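Local coordinates for embryonic developmental protein tofu-6 (Caenorhabditis elegans, PDB 7OCX) that probably acts in 21U-RNA (piRNA) biogenesis as part of the PETISCO complex, its RNA recognition motif domain associating with that of PID-3, at residues Y12-A17 and M65-A70; F34-N39 and F87-T92; V43-V48 and L59-M64. All coordinates share one frame; numbering follows the deposited sequence.

Contact 1: residues Y12-A17 and M65-A70; sequences YYLKDA and MSVADA
Ala17 and Val67 bring their CA atoms to 4.6 Å of each other, where the turn leading into strand 18-25 comes up against the first residues of helix 67-75. That turn is a type II beta turn from Leu14 to Ala17, closed by Ala17 N donating to Leu14 O at 3.1 Å, with Asp16 taking the positive phi (66°) expected at its third position. In this turn the carbonyl of Lys15 meets Val67, whose CG2 comes within 3.2 Å of Lys15 O, a close approach of a methyl to a carbonyl oxygen. The same methyl also brushes Ala17 CB and the CB of Asp16. Leu14 reaches in with one branch: its CG lies anti to the backbone N (chi1 -178°), and CD2 rests 3.7 Å from Met65 O and also touches Ser66 CA. One turn further along, Ala70 offers just its CB, which is 3.6 Å from Asp16 O and 3.8 Å from Ala17 O. The helix start is tied down on its own side by Ser66, whose OG accepts from Asp69 N at 3.2 Å in a fairly straight bond of 161°. Asp16 turns its carboxylate to a neighbouring subunit, OD2 accepting from Asn74 ND2 of one PID-3 chain, while its carbonyl oxygen is taken by Arg74 NH1 of its own chain. Leu14 and Val67 also pack against PID-3, so this patch forms part of the partner interface. What results is an N-capped start of the second helix of an RRM, packed beside the turn that precedes the fold's first strand.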
loop_
_atom_site.group_PDB
_atom_site.type_symbol
_atom_site.label_atom_id
_atom_site.label_comp_id
_atom_site.label_asym_id
_atom_site.label_seq_id
_atom_site.Cartn_x
_atom_site.Cartn_y
_atom_site.Cartn_z
ATOM N N TYR C 12 5.404 0.620 21.320
ATOM C CA TYR C 12 5.620 -0.647 20.635
ATOM C C TYR C 12 6.111 -0.422 19.209
ATOM O O TYR C 12 5.517 0.354 18.453
ATOM C CB TYR C 12 4.331 -1.463 20.580
ATOM C CG TYR C 12 4.541 -2.896 20.146
ATOM C CD1 TYR C 12 4.901 -3.874 21.061
ATOM C CD2 TYR C 12 4.418 -3.263 18.811
ATOM C CE1 TYR C 12 5.094 -5.186 20.666
ATOM C CE2 TYR C 12 4.619 -4.574 18.401
ATOM C CZ TYR C 12 4.963 -5.527 19.331
ATOM O OH TYR C 12 5.173 -6.820 18.919
ATOM N N TYR C 13 7.149 -1.153 18.826
ATOM C CA TYR C 13 7.711 -1.066 17.491
ATOM C C TYR C 13 7.650 -2.413 16.782
ATOM O O TYR C 13 7.719 -3.468 17.419
ATOM C CB TYR C 13 9.141 -0.616 17.576
ATOM C CG TYR C 13 9.301 0.781 18.130
ATOM C CD1 TYR C 13 8.919 1.889 17.386
ATOM C CD2 TYR C 13 9.839 0.992 19.392
ATOM C CE1 TYR C 13 9.093 3.176 17.874
ATOM C CE2 TYR C 13 10.006 2.274 19.894
ATOM C CZ TYR C 13 9.629 3.360 19.129
ATOM O OH TYR C 13 9.793 4.639 19.618
ATOM N N LEU C 14 7.535 -2.367 15.457
ATOM C CA LEU C 14 7.511 -3.585 14.657
ATOM C C LEU C 14 8.523 -4.587 15.193
ATOM O O LEU C 14 9.718 -4.295 15.304
ATOM C CB LEU C 14 7.827 -3.279 13.199
ATOM C CG LEU C 14 7.801 -4.462 12.231
ATOM C CD1 LEU C 14 6.487 -5.248 12.320
ATOM C CD2 LEU C 14 8.086 -3.975 10.816
ATOM N N LYS C 15 8.034 -5.766 15.544
ATOM C CA LYS C 15 8.871 -6.806 16.114
ATOM C C LYS C 15 10.068 -7.096 15.223
ATOM O O LYS C 15 9.924 -7.279 14.012
ATOM C CB LYS C 15 8.015 -8.056 16.297
ATOM C CG LYS C 15 8.696 -9.166 17.034
ATOM C CD LYS C 15 7.716 -10.261 17.378
ATOM C CE LYS C 15 8.422 -11.372 18.127
ATOM N NZ LYS C 15 7.456 -12.414 18.522
ATOM N N ASP C 16 11.253 -7.117 15.841
ATOM C CA ASP C 16 12.547 -7.454 15.248
ATOM C C ASP C 16 13.025 -6.469 14.182
ATOM O O ASP C 16 13.959 -6.792 13.429
ATOM C CB ASP C 16 12.521 -8.870 14.662
ATOM C CG ASP C 16 12.244 -9.947 15.719
ATOM O OD1 ASP C 16 12.544 -9.705 16.911
ATOM O OD2 ASP C 16 11.733 -11.033 15.356
ATOM N N ALA C 17 12.449 -5.275 14.111
ATOM C CA ALA C 17 12.850 -4.295 13.112
ATOM C C ALA C 17 13.705 -3.186 13.696
ATOM O O ALA C 17 14.189 -2.337 12.943
ATOM C CB ALA C 17 11.621 -3.678 12.436
ATOM N N MET C 65 11.977 0.143 8.458
ATOM C CA MET C 65 10.592 0.050 8.021
ATOM C C MET C 65 10.098 -1.390 7.989
ATOM O O MET C 65 8.886 -1.623 8.069
ATOM C CB MET C 65 10.437 0.685 6.642
ATOM C CG MET C 65 9.002 0.773 6.240
ATOM S SD MET C 65 8.039 2.077 6.990
ATOM C CE MET C 65 9.198 3.434 7.123
ATOM N N SER C 66 11.000 -2.350 7.866
ATOM C CA SER C 66 10.591 -3.742 7.766
ATOM C C SER C 66 11.690 -4.627 8.323
ATOM O O SER C 66 12.850 -4.226 8.415
ATOM C CB SER C 66 10.252 -4.086 6.313
ATOM O OG SER C 66 11.433 -4.214 5.537
ATOM N N VAL C 67 11.295 -5.834 8.723
ATOM C CA VAL C 67 12.254 -6.804 9.249
ATOM C C VAL C 67 13.290 -7.133 8.184
ATOM O O VAL C 67 14.481 -7.304 8.478
ATOM C CB VAL C 67 11.507 -8.061 9.743
ATOM C CG1 VAL C 67 12.460 -9.189 10.095
ATOM C CG2 VAL C 67 10.644 -7.676 10.937
ATOM N N ALA C 68 12.856 -7.183 6.923
ATOM C CA ALA C 68 13.783 -7.417 5.823
ATOM C C ALA C 68 14.872 -6.346 5.761
ATOM O O ALA C 68 16.042 -6.669 5.528
ATOM C CB ALA C 68 13.005 -7.494 4.507
ATOM N N ASP C 69 14.514 -5.075 5.966
ATOM C CA ASP C 69 15.534 -4.020 6.050
ATOM C C ASP C 69 16.456 -4.240 7.241
ATOM O O ASP C 69 17.677 -4.056 7.140
ATOM C CB ASP C 69 14.880 -2.645 6.181
ATOM C CG ASP C 69 14.066 -2.243 4.972
ATOM O OD1 ASP C 69 14.411 -2.669 3.853
ATOM O OD2 ASP C 69 13.064 -1.508 5.169
ATOM N N ALA C 70 15.877 -4.572 8.400
ATOM C CA ALA C 70 16.666 -4.812 9.604
ATOM C C ALA C 70 17.578 -6.015 9.444
ATOM O O ALA C 70 18.678 -6.040 10.011
ATOM C CB ALA C 70 15.740 -5.018 10.802
#

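Contact 2: residues F34-N39 and F87-T92; sequences FHVFQN and FTLKVT
Val36 meets Phe87 tip to tip, CG2 coming to 3.9 Å from Phe87 CZ, as helix 30-38 lies across strand 87-93. The short axes pass 12.2 Å apart at 76°, a separation that is filled by side chains from both sides. Val36 acts as a two-pronged bump: CG2 goes to the Phe87 ring, and CG1, anti to the backbone N (chi1 167°), goes to Leu89, whose CD1 is 4.3 Å away. That leucine methyl is the bump on the strand side. It rests against both Val36 CG1 and Phe37 CE1, which lie next to each other on the helix, CE1 being 4.2 Å from CD1. The Phe37 ring in turn pushes past Leu89 towards the next strand position that faces the helix, and Val91 CG2 receives it at its edge, near the ring plane and 4.4 Å from CZ. Phe87 adopts the less common rotamer in which CG stands between the backbone N and the carbonyl carbon (chi1 63°), and from there its ring reaches across to the valine. Phe87, Leu89 and Val91 thus offer three successive bumps along one face of the strand; Val36 spans Phe87 and Leu89, and Phe37 spans Leu89 and Val91. Around them, Trp28 packs edge-to-face on Phe87, Ile21 lies against Phe37, and Leu82 of the neighbouring edge strand touches Val36. Everything that meets here is hydrocarbon, methyls against methyls and aromatic CH groups, so between 34-39 and 87-92 the hold is apolar packing, whose grip depends on fit and exclusion of water rather than on bond direction.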
loop_
_atom_site.group_PDB
_atom_site.type_symbol
_atom_site.label_atom_id
_atom_site.label_comp_id
_atom_site.label_asym_id
_atom_site.label_seq_id
_atom_site.Cartn_x
_atom_site.Cartn_y
_atom_site.Cartn_z
ATOM N N PHE C 34 20.344 8.692 10.599
ATOM C CA PHE C 34 19.420 8.258 9.557
ATOM C C PHE C 34 20.172 7.892 8.277
ATOM O O PHE C 34 19.892 6.863 7.647
ATOM C CB PHE C 34 18.389 9.369 9.309
ATOM C CG PHE C 34 17.656 9.235 8.012
ATOM C CD1 PHE C 34 16.549 8.403 7.909
ATOM C CD2 PHE C 34 18.076 9.943 6.896
ATOM C CE1 PHE C 34 15.875 8.267 6.712
ATOM C CE2 PHE C 34 17.419 9.809 5.691
ATOM C CZ PHE C 34 16.310 8.967 5.593
ATOM N N HIS C 35 21.139 8.730 7.881
ATOM C CA HIS C 35 21.819 8.500 6.605
ATOM C C HIS C 35 22.560 7.166 6.625
ATOM O O HIS C 35 22.608 6.452 5.618
ATOM C CB HIS C 35 22.814 9.621 6.259
ATOM C CG HIS C 35 22.183 10.936 5.902
ATOM N ND1 HIS C 35 20.966 11.040 5.261
ATOM C CD2 HIS C 35 22.655 12.205 6.013
ATOM C CE1 HIS C 35 20.679 12.316 5.063
ATOM N NE2 HIS C 35 21.694 13.045 5.498
ATOM N N VAL C 36 23.182 6.833 7.756
ATOM C CA VAL C 36 23.901 5.570 7.838
ATOM C C VAL C 36 22.954 4.400 7.639
ATOM O O VAL C 36 23.276 3.445 6.922
ATOM C CB VAL C 36 24.654 5.447 9.174
ATOM C CG1 VAL C 36 25.116 3.999 9.370
ATOM C CG2 VAL C 36 25.811 6.409 9.168
ATOM N N PHE C 37 21.784 4.440 8.287
ATOM C CA PHE C 37 20.881 3.298 8.219
ATOM C C PHE C 37 20.042 3.295 6.956
ATOM O O PHE C 37 19.651 2.223 6.485
ATOM C CB PHE C 37 20.030 3.232 9.487
ATOM C CG PHE C 37 20.789 2.655 10.621
ATOM C CD1 PHE C 37 21.689 3.418 11.331
ATOM C CD2 PHE C 37 20.695 1.296 10.890
ATOM C CE1 PHE C 37 22.456 2.848 12.325
ATOM C CE2 PHE C 37 21.447 0.728 11.895
ATOM C CZ PHE C 37 22.331 1.508 12.611
ATOM N N GLN C 38 19.813 4.449 6.351
ATOM C CA GLN C 38 19.100 4.464 5.085
ATOM C C GLN C 38 19.802 3.653 3.999
ATOM O O GLN C 38 19.151 3.213 3.043
ATOM C CB GLN C 38 18.935 5.896 4.600
ATOM C CG GLN C 38 17.695 6.102 3.817
ATOM C CD GLN C 38 17.842 7.266 2.870
ATOM O OE1 GLN C 38 18.835 7.995 2.913
ATOM N NE2 GLN C 38 16.861 7.441 1.998
ATOM N N ASN C 39 21.129 3.507 4.067
ATOM C CA ASN C 39 21.819 2.720 3.046
ATOM C C ASN C 39 21.395 1.258 3.040
ATOM O O ASN C 39 21.656 0.553 2.058
ATOM C CB ASN C 39 23.337 2.785 3.223
ATOM C CG ASN C 39 23.929 4.155 2.969
ATOM O OD1 ASN C 39 23.485 4.894 2.086
ATOM N ND2 ASN C 39 24.921 4.518 3.773
ATOM N N PHE C 87 33.945 5.711 11.768
ATOM C CA PHE C 87 33.102 5.486 12.938
ATOM C C PHE C 87 32.903 3.986 13.153
ATOM O O PHE C 87 33.167 3.176 12.261
ATOM C CB PHE C 87 31.727 6.178 12.801
ATOM C CG PHE C 87 30.888 5.659 11.657
ATOM C CD1 PHE C 87 30.087 4.541 11.812
ATOM C CD2 PHE C 87 30.896 6.303 10.428
ATOM C CE1 PHE C 87 29.316 4.056 10.759
ATOM C CE2 PHE C 87 30.125 5.831 9.373
ATOM C CZ PHE C 87 29.328 4.704 9.544
ATOM N N THR C 88 32.425 3.624 14.353
ATOM C CA THR C 88 32.080 2.232 14.665
ATOM C C THR C 88 30.897 2.231 15.625
ATOM O O THR C 88 31.038 2.657 16.774
ATOM C CB THR C 88 33.270 1.507 15.290
ATOM O OG1 THR C 88 34.212 1.140 14.273
ATOM C CG2 THR C 88 32.822 0.235 16.018
ATOM N N LEU C 89 29.747 1.718 15.188
ATOM C CA LEU C 89 28.548 1.749 16.014
ATOM C C LEU C 89 28.293 0.395 16.661
ATOM O O LEU C 89 28.449 -0.648 16.022
ATOM C CB LEU C 89 27.328 2.150 15.189
ATOM C CG LEU C 89 27.491 3.515 14.528
ATOM C CD1 LEU C 89 26.390 3.667 13.470
ATOM C CD2 LEU C 89 27.493 4.653 15.531
ATOM N N LYS C 90 27.915 0.413 17.935
ATOM C CA LYS C 90 27.538 -0.801 18.652
ATOM C C LYS C 90 26.027 -0.958 18.498
ATOM O O LYS C 90 25.254 -0.105 18.950
ATOM C CB LYS C 90 27.976 -0.724 20.114
ATOM N N VAL C 91 25.611 -2.023 17.808
ATOM C CA VAL C 91 24.223 -2.238 17.397
ATOM C C VAL C 91 23.693 -3.468 18.117
ATOM O O VAL C 91 24.327 -4.530 18.093
ATOM C CB VAL C 91 24.111 -2.398 15.869
ATOM C CG1 VAL C 91 22.669 -2.678 15.423
ATOM C CG2 VAL C 91 24.651 -1.150 15.182
ATOM N N THR C 92 22.546 -3.320 18.775
ATOM C CA THR C 92 21.898 -4.422 19.467
ATOM C C THR C 92 20.416 -4.409 19.139
ATOM O O THR C 92 19.850 -3.386 18.772
ATOM C CB THR C 92 22.117 -4.381 20.984
ATOM O OG1 THR C 92 21.684 -3.132 21.528
ATOM C CG2 THR C 92 23.566 -4.617 21.317
#

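Contact 3: residues V43-V48 and L59-M64; sequences VSYCRV and LGFVNM
Asn63 O takes two amides, from Ser44 N at 2.8 Å and, in its carbonyl plane, from Tyr45 N at 3.2 Å: a classic beta bulge, past which the strands run antiparallel at 176°. Asn63 N donates to Tyr45 O, and two further bonds join Arg47 and Phe61 through N and O of each. Tyr45 can be followed outward. CB sits 4.4 Å from Asn63 CB, its cross-strand neighbour. CG is swung anti to the backbone N (chi1 -166°), and the ring's CD2 then meets Phe61 CE2 at 4.2 Å, edge against edge, each atom near the other's ring plane. This is the hairpin of the second and third strands of the RRM fold; Phe61 fits an aromatic position of the RNP1 motif, whose residues line the RNA-binding face in many relatives. At the far end OH rises 2.9 Å over one face of the Arg47 guanidinium, towards its rim, while NH1 of that group makes a salt bridge with Asp30. The reverse face carries Cys46 and Val62, SG to CG2 4.3 Å apart, beneath helix 30-38. Off the bulge, Val43 CG2 touches Met64 CE, and Ser44 O is taken by Asn55 and Gln58 of a second PID-3 chain.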
loop_
_atom_site.group_PDB
_atom_site.type_symbol
_atom_site.label_atom_id
_atom_site.label_comp_id
_atom_site.label_asym_id
_atom_site.label_seq_id
_atom_site.Cartn_x
_atom_site.Cartn_y
_atom_site.Cartn_z
ATOM N N VAL C 43 13.781 3.607 6.565
ATOM C CA VAL C 43 13.886 3.837 8.003
ATOM C C VAL C 43 12.565 4.371 8.522
ATOM O O VAL C 43 12.052 5.371 8.014
ATOM C CB VAL C 43 15.021 4.826 8.329
ATOM C CG1 VAL C 43 15.068 5.115 9.821
ATOM C CG2 VAL C 43 16.374 4.289 7.827
ATOM N N SER C 44 12.029 3.743 9.570
ATOM C CA SER C 44 10.773 4.220 10.137
ATOM C C SER C 44 10.965 5.284 11.204
ATOM O O SER C 44 10.173 6.230 11.287
ATOM C CB SER C 44 9.995 3.051 10.753
ATOM O OG SER C 44 8.915 3.532 11.527
ATOM N N TYR C 45 11.987 5.140 12.048
ATOM C CA TYR C 45 12.252 6.104 13.105
ATOM C C TYR C 45 13.723 6.096 13.471
ATOM O O TYR C 45 14.387 5.068 13.405
ATOM C CB TYR C 45 11.468 5.860 14.395
ATOM C CG TYR C 45 11.494 7.049 15.345
ATOM C CD1 TYR C 45 11.384 8.355 14.858
ATOM C CD2 TYR C 45 11.603 6.871 16.723
ATOM C CE1 TYR C 45 11.404 9.447 15.714
ATOM C CE2 TYR C 45 11.611 7.958 17.589
ATOM C CZ TYR C 45 11.510 9.240 17.076
ATOM O OH TYR C 45 11.520 10.312 17.939
ATOM N N CYS C 46 14.183 7.239 13.965
ATOM C CA CYS C 46 15.586 7.501 14.185
ATOM C C CYS C 46 15.719 8.588 15.238
ATOM O O CYS C 46 15.174 9.676 15.054
ATOM C CB CYS C 46 16.195 7.946 12.857
ATOM S SG CYS C 46 17.872 8.190 12.909
ATOM N N ARG C 47 16.453 8.321 16.321
ATOM C CA ARG C 47 16.627 9.374 17.306
ATOM C C ARG C 47 17.936 9.179 18.060
ATOM O O ARG C 47 18.371 8.055 18.318
ATOM C CB ARG C 47 15.430 9.422 18.281
ATOM C CG ARG C 47 15.492 10.525 19.348
ATOM C CD ARG C 47 15.406 11.977 18.789
ATOM N NE ARG C 47 14.117 12.412 18.247
ATOM C CZ ARG C 47 13.820 12.544 16.957
ATOM N NH1 ARG C 47 14.677 12.201 15.999
ATOM N NH2 ARG C 47 12.637 13.052 16.618
ATOM N N VAL C 48 18.574 10.301 18.366
ATOM C CA VAL C 48 19.665 10.365 19.329
ATOM C C VAL C 48 19.057 10.693 20.683
ATOM O O VAL C 48 18.425 11.744 20.840
ATOM C CB VAL C 48 20.691 11.431 18.920
ATOM C CG1 VAL C 48 21.699 11.635 20.034
ATOM C CG2 VAL C 48 21.361 11.024 17.633
ATOM N N LEU C 59 24.139 8.103 22.185
ATOM C CA LEU C 59 23.310 6.900 22.216
ATOM C C LEU C 59 22.052 7.103 21.384
ATOM O O LEU C 59 21.462 8.189 21.391
ATOM C CB LEU C 59 22.888 6.548 23.633
ATOM C CG LEU C 59 23.929 5.900 24.540
ATOM C CD1 LEU C 59 25.190 6.733 24.677
ATOM C CD2 LEU C 59 23.252 5.655 25.887
ATOM N N GLY C 60 21.600 6.036 20.722
ATOM C CA GLY C 60 20.527 6.184 19.765
ATOM C C GLY C 60 19.661 4.956 19.608
ATOM O O GLY C 60 19.839 3.925 20.262
ATOM N N PHE C 61 18.700 5.104 18.709
ATOM C CA PHE C 61 17.679 4.106 18.456
ATOM C C PHE C 61 17.287 4.282 17.004
ATOM O O PHE C 61 17.127 5.410 16.532
ATOM C CB PHE C 61 16.483 4.310 19.365
ATOM C CG PHE C 61 15.344 3.461 19.029
ATOM C CD1 PHE C 61 15.389 2.093 19.301
ATOM C CD2 PHE C 61 14.213 4.004 18.473
ATOM C CE1 PHE C 61 14.320 1.277 19.000
ATOM C CE2 PHE C 61 13.153 3.211 18.203
ATOM C CZ PHE C 61 13.200 1.833 18.466
ATOM N N VAL C 62 17.189 3.174 16.289
ATOM C CA VAL C 62 16.782 3.173 14.892
ATOM C C VAL C 62 15.800 2.032 14.691
ATOM O O VAL C 62 16.065 0.913 15.130
ATOM C CB VAL C 62 17.976 2.995 13.935
ATOM C CG1 VAL C 62 17.487 2.877 12.510
ATOM C CG2 VAL C 62 18.893 4.157 14.051
ATOM N N ASN C 63 14.674 2.310 14.023
ATOM C CA ASN C 63 13.723 1.272 13.644
ATOM C C ASN C 63 13.651 1.268 12.121
ATOM O O ASN C 63 13.378 2.310 11.509
ATOM C CB ASN C 63 12.348 1.506 14.305
ATOM C CG ASN C 63 11.459 0.265 14.249
ATOM O OD1 ASN C 63 11.632 -0.648 15.063
ATOM N ND2 ASN C 63 10.445 0.266 13.384
ATOM N N MET C 64 13.901 0.110 11.520
ATOM C CA MET C 64 13.756 0.014 10.082
ATOM C C MET C 64 12.284 -0.142 9.716
ATOM O O MET C 64 11.436 -0.478 10.546
ATOM C CB MET C 64 14.580 -1.136 9.522
ATOM C CG MET C 64 16.065 -1.121 9.847
ATOM S SD MET C 64 16.904 0.377 9.382
ATOM C CE MET C 64 17.003 0.170 7.591
#

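All three contacts belong to one RRM fold. Contact 3 is nested inside the chain loops closed by contact 1 and by contact 2, and those two cross along the sequence. Contacts 2 and 3 have centres 9 Å apart and share the sheet; helix 30-38 runs into strand 43-51, and Phe37 packs on Val62 between them. Contact 1, its centre 11 Å from that of contact 3, is linked to it by Ala17 O with Met64 N, a probable hydrogen bond, and by Tyr13 on Phe61. Contacts 1 and 2 do not touch, with centres 15 Å apart. Contact 1 lies mainly against one PID-3 chain and contact 3 against another, which Phe34 also meets.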